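Local structure of Lin0012 protein (Listeria innocua, 3K17) at residues 232-235 with 236-240; 243-246 with 247-250. The protein probably acts as an ATP-dependent phosphomevalonate kinase of the GHMP kinase family, phosphorylating phosphomevalonate in the mevalonate route to isopentenyl diphosphate. One frame throughout, in Å; residues are numbered along the deposited sequence.

Interaction 1. Residues 232-235 with 236-240; sequences QIHA and FKQED
The C-terminal turns of helix 226-239 join residues 232-235 to 236-240, and here the regular i to i+4 ladder gives way to the turn that leads into helix 241-264. Two well-formed rungs come first: Phe236 N donates to Gln232 O at 2.9 Å, and Lys237 N donates to Ile233 O. The next one slackens, for Gln238 N has only a weak bond to His234 O (3.4 Å) and a second weak one to Ala235 O. Glu239 N then bonds Ala235 O at 2.8 Å, so this last carbonyl gathers two N-H groups as the helix runs out.

On the side that meets the second subunit, His234 and Gln238 lie one turn apart. Gln238 turns back at chi2 (-67°), which brings OE1 to 3.4 Å from His234 NE2, yet the angle is too poor for a hydrogen bond, and the imidazole and amide planes stand 71° apart. Short Ala235 suits its place, since together with His234 and Gln238 it packs on Ser231 of the second subunit. Lys237, extended throughout, carries its ammonium to a salt bridge with Glu25.

Ile233 and Phe236 supply the apolar side that lies against helices 267-288 and 241-264. Asp240, where the chain leaves helical geometry, is the N-cap of the following helix, its OD1 accepting from Asn243 N. Asp240 O lies over one face of the Phe236 ring, nearer its edge than its centre, at a height of 4.2 Å.

Interaction 2. Residues 243-246 with 247-250; sequences NYQH and FLTR
Side chains three and four residues apart meet along the first turns of helix 241-264, with Tyr244, Phe247 and Leu248 on its buried side and Gln245, His246 and Thr249 on its exposed one. Leu248 lays CG over one face of the Tyr244 ring, and its CD1 comes to 3.7 Å from CE2 of that ring. With CG anti to the backbone N (chi1 -176°), the tyrosine ring is set beside the leucine. Tyr244 OH is hydrogen-bonded to Glu25 OE2, presumably as the donor. Phe247 touches Tyr244 more lightly, CD2 to CE1 at 4.2 Å, and continues the apolar surface toward Ile280 and Leu284 of helix 267-288.

The backbone ladder is regular, from Phe247 N to Asn243 O through Arg250 N to His246 O, and Leu248 N bonds Tyr244 O at 3.0 Å. On the exposed side Gln245 O accepts twice. Thr249 N gives it a bond of 2.9 Å at 171°, and Thr249 OG1 gives another of 2.9 Å from the opposite face of the carbonyl plane.

Arg250 sends its guanidinium away to Glu276 and Glu253. The chemistry is thus divided by side: apolar groups pack inward, while the threonine hydroxyl, folded back onto its own helix, spends its proton on a carbonyl, Gln245 O, that already accepts the N-H of Thr249.

How the interactions relate
Interactions 1 and 2 lie in series on consecutive helices, their centres about 12 Å apart, and the two helices pack on each other where Lys237 CG meets Tyr244 CD2 at 3.4 Å. Both are partly buried and share one apolar side, Ile233 and Phe236 meeting Tyr244, while Phe236 and Phe247 both face helix 267-288. Glu25 ties them further, taking the Lys237 ammonium and the Tyr244 hydroxyl on the same OE2. Their more exposed sides differ: 232-240 ends a helix whose last turn carries some weak bonds and borders the second subunit, whereas 243-250 keeps an intact ladder with a hydroxyl bond added, and touches no other chain of the assembly.

Interaction 1. Residues 232-235 with 236-240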
ATOM      1  N   GLN A 232      -7.528  29.362  -2.270  1.00 39.97           N
ATOM      2  CA  GLN A 232      -8.189  30.283  -1.356  1.00 40.81           C
ATOM      3  C   GLN A 232      -9.258  31.086  -2.098  1.00 40.78           C
ATOM      4  O   GLN A 232     -10.372  31.252  -1.598  1.00 40.03           O
ATOM      5  CB  GLN A 232      -7.166  31.230  -0.716  1.00 41.88           C
ATOM      6  CG  GLN A 232      -6.174  30.533   0.207  1.00 45.31           C
ATOM      7  CD  GLN A 232      -5.127  31.477   0.782  1.00 47.73           C
ATOM      8  OE1 GLN A 232      -4.448  32.196   0.045  1.00 47.61           O
ATOM      9  NE2 GLN A 232      -4.988  31.472   2.104  1.00 47.78           N
ATOM     10  N   ILE A 233      -8.920  31.569  -3.292  1.00 39.69           N
ATOM     11  CA  ILE A 233      -9.861  32.352  -4.087  1.00 39.45           C
ATOM     12  C   ILE A 233     -11.051  31.510  -4.547  1.00 40.86           C
ATOM     13  O   ILE A 233     -12.193  31.965  -4.501  1.00 39.69           O
ATOM     14  CB  ILE A 233      -9.174  32.981  -5.329  1.00 38.30           C
ATOM     15  CG1 ILE A 233      -8.100  33.978  -4.886  1.00 35.94           C
ATOM     16  CG2 ILE A 233     -10.208  33.706  -6.191  1.00 36.14           C
ATOM     17  CD1 ILE A 233      -8.642  35.139  -4.071  1.00 36.55           C
ATOM     18  N   HIS A 234     -10.791  30.285  -4.989  1.00 42.61           N
ATOM     19  CA  HIS A 234     -11.873  29.420  -5.438  1.00 44.11           C
ATOM     20  C   HIS A 234     -12.853  29.194  -4.290  1.00 44.35           C
ATOM     21  O   HIS A 234     -14.068  29.177  -4.492  1.00 45.08           O
ATOM     22  CB  HIS A 234     -11.332  28.075  -5.910  1.00 46.47           C
ATOM     23  CG  HIS A 234     -12.393  27.153  -6.426  1.00 49.31           C
ATOM     24  ND1 HIS A 234     -13.051  27.373  -7.617  1.00 49.91           N
ATOM     25  CD2 HIS A 234     -12.936  26.033  -5.896  1.00 49.47           C
ATOM     26  CE1 HIS A 234     -13.955  26.426  -7.798  1.00 50.69           C
ATOM     27  NE2 HIS A 234     -13.906  25.600  -6.769  1.00 49.96           N
ATOM     28  N   ALA A 235     -12.317  29.019  -3.088  1.00 43.39           N
ATOM     29  CA  ALA A 235     -13.151  28.805  -1.914  1.00 43.00           C
ATOM     30  C   ALA A 235     -13.928  30.080  -1.618  1.00 42.85           C
ATOM     31  O   ALA A 235     -15.100  30.029  -1.247  1.00 42.37           O
ATOM     32  CB  ALA A 235     -12.293  28.424  -0.719  1.00 42.66           C
ATOM     33  N   PHE A 236     -13.266  31.222  -1.779  1.00 42.14           N
ATOM     34  CA  PHE A 236     -13.909  32.506  -1.545  1.00 42.46           C
ATOM     35  C   PHE A 236     -15.125  32.611  -2.459  1.00 43.19           C
ATOM     36  O   PHE A 236     -16.177  33.109  -2.063  1.00 43.32           O
ATOM     37  CB  PHE A 236     -12.944  33.651  -1.850  1.00 41.67           C
ATOM     38  CG  PHE A 236     -13.591  35.005  -1.816  1.00 40.85           C
ATOM     39  CD1 PHE A 236     -14.070  35.531  -0.620  1.00 40.74           C
ATOM     40  CD2 PHE A 236     -13.751  35.740  -2.985  1.00 39.83           C
ATOM     41  CE1 PHE A 236     -14.701  36.772  -0.586  1.00 40.16           C
ATOM     42  CE2 PHE A 236     -14.382  36.985  -2.963  1.00 40.82           C
ATOM     43  CZ  PHE A 236     -14.858  37.500  -1.761  1.00 39.81           C
ATOM     44  N   LYS A 237     -14.962  32.143  -3.690  1.00 43.03           N
ATOM     45  CA  LYS A 237     -16.032  32.162  -4.675  1.00 44.12           C
ATOM     46  C   LYS A 237     -17.269  31.423  -4.153  1.00 44.69           C
ATOM     47  O   LYS A 237     -18.401  31.813  -4.436  1.00 42.72           O
ATOM     48  CB  LYS A 237     -15.539  31.511  -5.970  1.00 43.95           C
ATOM     49  CG  LYS A 237     -16.587  31.382  -7.059  1.00 46.01           C
ATOM     50  CD  LYS A 237     -16.003  30.725  -8.302  1.00 46.24           C
ATOM     51  CE  LYS A 237     -17.066  30.523  -9.369  1.00 47.39           C
ATOM     52  NZ  LYS A 237     -16.513  29.875 -10.593  1.00 47.75           N
ATOM     53  N   GLN A 238     -17.043  30.363  -3.384  1.00 46.64           N
ATOM     54  CA  GLN A 238     -18.130  29.561  -2.825  1.00 49.50           C
ATOM     55  C   GLN A 238     -18.629  30.156  -1.508  1.00 51.07           C
ATOM     56  O   GLN A 238     -19.804  30.050  -1.170  1.00 52.37           O
ATOM     57  CB  GLN A 238     -17.646  28.135  -2.573  1.00 50.38           C
ATOM     58  CG  GLN A 238     -16.786  27.558  -3.686  1.00 52.25           C
ATOM     59  CD  GLN A 238     -17.550  27.331  -4.977  1.00 53.78           C
ATOM     60  OE1 GLN A 238     -16.964  26.984  -6.002  1.00 54.70           O
ATOM     61  NE2 GLN A 238     -18.865  27.516  -4.930  1.00 53.29           N
ATOM     62  N   GLU A 239     -17.714  30.779  -0.775  1.00 53.34           N
ATOM     63  CA  GLU A 239     -18.004  31.392   0.517  1.00 55.04           C
ATOM     64  C   GLU A 239     -18.616  32.790   0.391  1.00 54.64           C
ATOM     65  O   GLU A 239     -19.134  33.333   1.365  1.00 55.02           O
ATOM     66  CB  GLU A 239     -16.705  31.458   1.336  1.00 57.37           C
ATOM     67  CG  GLU A 239     -16.725  32.369   2.561  1.00 62.32           C
ATOM     68  CD  GLU A 239     -17.531  31.806   3.716  1.00 65.76           C
ATOM     69  OE1 GLU A 239     -18.763  31.642   3.570  1.00 67.34           O
ATOM     70  OE2 GLU A 239     -16.928  31.528   4.776  1.00 67.45           O
ATOM     71  N   ASP A 240     -18.565  33.366  -0.806  1.00 53.58           N
ATOM     72  CA  ASP A 240     -19.100  34.708  -1.024  1.00 52.79           C
ATOM     73  C   ASP A 240     -19.268  34.973  -2.520  1.00 51.57           C
ATOM     74  O   ASP A 240     -18.462  35.676  -3.128  1.00 50.32           O
ATOM     75  CB  ASP A 240     -18.142  35.742  -0.427  1.00 53.85           C
ATOM     76  CG  ASP A 240     -18.777  37.109  -0.272  1.00 55.72           C
ATOM     77  OD1 ASP A 240     -19.486  37.551  -1.199  1.00 56.87           O
ATOM     78  OD2 ASP A 240     -18.553  37.749   0.777  1.00 57.35           O
TER

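Interaction 2. Residues 243-246 with 247-250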
ATOM      1  N   ASN A 243     -19.714  38.954  -3.568  1.00 45.35           N
ATOM      2  CA  ASN A 243     -18.497  39.746  -3.668  1.00 44.29           C
ATOM      3  C   ASN A 243     -17.652  39.294  -4.852  1.00 42.10           C
ATOM      4  O   ASN A 243     -17.117  40.120  -5.589  1.00 41.92           O
ATOM      5  CB  ASN A 243     -17.685  39.636  -2.375  1.00 46.10           C
ATOM      6  CG  ASN A 243     -18.250  40.494  -1.258  1.00 48.77           C
ATOM      7  OD1 ASN A 243     -17.914  40.312  -0.086  1.00 51.15           O
ATOM      8  ND2 ASN A 243     -19.104  41.445  -1.618  1.00 47.72           N
ATOM      9  N   TYR A 244     -17.534  37.982  -5.033  1.00 40.08           N
ATOM     10  CA  TYR A 244     -16.747  37.446  -6.135  1.00 37.69           C
ATOM     11  C   TYR A 244     -17.337  37.907  -7.459  1.00 37.00           C
ATOM     12  O   TYR A 244     -16.607  38.284  -8.375  1.00 34.16           O
ATOM     13  CB  TYR A 244     -16.723  35.916  -6.093  1.00 36.94           C
ATOM     14  CG  TYR A 244     -15.845  35.303  -7.167  1.00 38.10           C
ATOM     15  CD1 TYR A 244     -14.457  35.446  -7.126  1.00 36.66           C
ATOM     16  CD2 TYR A 244     -16.403  34.597  -8.233  1.00 37.06           C
ATOM     17  CE1 TYR A 244     -13.646  34.903  -8.121  1.00 37.24           C
ATOM     18  CE2 TYR A 244     -15.599  34.048  -9.234  1.00 37.44           C
ATOM     19  CZ  TYR A 244     -14.223  34.204  -9.171  1.00 37.58           C
ATOM     20  OH  TYR A 244     -13.426  33.652 -10.150  1.00 37.14           O
ATOM     21  N   GLN A 245     -18.663  37.883  -7.557  1.00 35.91           N
ATOM     22  CA  GLN A 245     -19.327  38.302  -8.782  1.00 37.75           C
ATOM     23  C   GLN A 245     -19.121  39.795  -9.025  1.00 36.06           C
ATOM     24  O   GLN A 245     -19.054  40.242 -10.170  1.00 35.12           O
ATOM     25  CB  GLN A 245     -20.825  37.974  -8.724  1.00 40.40           C
ATOM     26  CG  GLN A 245     -21.556  38.237 -10.033  1.00 42.21           C
ATOM     27  CD  GLN A 245     -20.918  37.519 -11.217  1.00 44.08           C
ATOM     28  OE1 GLN A 245     -20.895  36.285 -11.277  1.00 44.39           O
ATOM     29  NE2 GLN A 245     -20.393  38.294 -12.163  1.00 43.13           N
ATOM     30  N   HIS A 246     -19.018  40.562  -7.945  1.00 36.75           N
ATOM     31  CA  HIS A 246     -18.794  42.001  -8.059  1.00 36.43           C
ATOM     32  C   HIS A 246     -17.421  42.193  -8.677  1.00 35.90           C
ATOM     33  O   HIS A 246     -17.219  43.058  -9.530  1.00 35.61           O
ATOM     34  CB  HIS A 246     -18.824  42.668  -6.681  1.00 37.27           C
ATOM     35  CG  HIS A 246     -18.431  44.113  -6.705  1.00 38.65           C
ATOM     36  ND1 HIS A 246     -19.153  45.071  -7.386  1.00 39.30           N
ATOM     37  CD2 HIS A 246     -17.387  44.764  -6.137  1.00 39.03           C
ATOM     38  CE1 HIS A 246     -18.573  46.247  -7.236  1.00 38.29           C
ATOM     39  NE2 HIS A 246     -17.499  46.089  -6.483  1.00 40.06           N
ATOM     40  N   PHE A 247     -16.473  41.381  -8.221  1.00 35.17           N
ATOM     41  CA  PHE A 247     -15.111  41.421  -8.734  1.00 33.33           C
ATOM     42  C   PHE A 247     -15.131  41.170 -10.239  1.00 31.35           C
ATOM     43  O   PHE A 247     -14.607  41.966 -11.016  1.00 30.94           O
ATOM     44  CB  PHE A 247     -14.252  40.355  -8.044  1.00 32.68           C
ATOM     45  CG  PHE A 247     -12.951  40.077  -8.747  1.00 32.76           C
ATOM     46  CD1 PHE A 247     -12.004  41.080  -8.914  1.00 31.34           C
ATOM     47  CD2 PHE A 247     -12.683  38.812  -9.260  1.00 32.63           C
ATOM     48  CE1 PHE A 247     -10.808  40.827  -9.589  1.00 32.55           C
ATOM     49  CE2 PHE A 247     -11.492  38.550  -9.933  1.00 30.51           C
ATOM     50  CZ  PHE A 247     -10.554  39.557 -10.098  1.00 29.64           C
ATOM     51  N   LEU A 248     -15.750  40.064 -10.642  1.00 29.69           N
ATOM     52  CA  LEU A 248     -15.837  39.707 -12.056  1.00 29.13           C
ATOM     53  C   LEU A 248     -16.476  40.810 -12.892  1.00 28.75           C
ATOM     54  O   LEU A 248     -15.899  41.271 -13.876  1.00 26.91           O
ATOM     55  CB  LEU A 248     -16.645  38.416 -12.231  1.00 28.45           C
ATOM     56  CG  LEU A 248     -16.054  37.108 -11.697  1.00 30.26           C
ATOM     57  CD1 LEU A 248     -17.021  35.967 -12.004  1.00 28.71           C
ATOM     58  CD2 LEU A 248     -14.694  36.842 -12.340  1.00 27.74           C
ATOM     59  N   THR A 249     -17.678  41.219 -12.503  1.00 29.94           N
ATOM     60  CA  THR A 249     -18.409  42.265 -13.218  1.00 30.23           C
ATOM     61  C   THR A 249     -17.535  43.495 -13.379  1.00 29.37           C
ATOM     62  O   THR A 249     -17.413  44.061 -14.468  1.00 28.66           O
ATOM     63  CB  THR A 249     -19.678  42.667 -12.452  1.00 30.74           C
ATOM     64  OG1 THR A 249     -20.517  41.515 -12.294  1.00 29.93           O
ATOM     65  CG2 THR A 249     -20.437  43.768 -13.206  1.00 29.82           C
ATOM     66  N   ARG A 250     -16.933  43.903 -12.272  1.00 30.28           N
ATOM     67  CA  ARG A 250     -16.054  45.061 -12.255  1.00 31.72           C
ATOM     68  C   ARG A 250     -14.871  44.809 -13.199  1.00 31.78           C
ATOM     69  O   ARG A 250     -14.466  45.686 -13.965  1.00 30.78           O
ATOM     70  CB  ARG A 250     -15.557  45.288 -10.827  1.00 34.76           C
ATOM     71  CG  ARG A 250     -14.866  46.612 -10.619  1.00 40.00           C
ATOM     72  CD  ARG A 250     -15.865  47.740 -10.413  1.00 41.44           C
ATOM     73  NE  ARG A 250     -15.232  49.023 -10.689  1.00 42.00           N
ATOM     74  CZ  ARG A 250     -14.933  49.443 -11.910  1.00 43.42           C
ATOM     75  NH1 ARG A 250     -15.219  48.684 -12.959  1.00 43.87           N
ATOM     76  NH2 ARG A 250     -14.333  50.609 -12.086  1.00 47.53           N
TER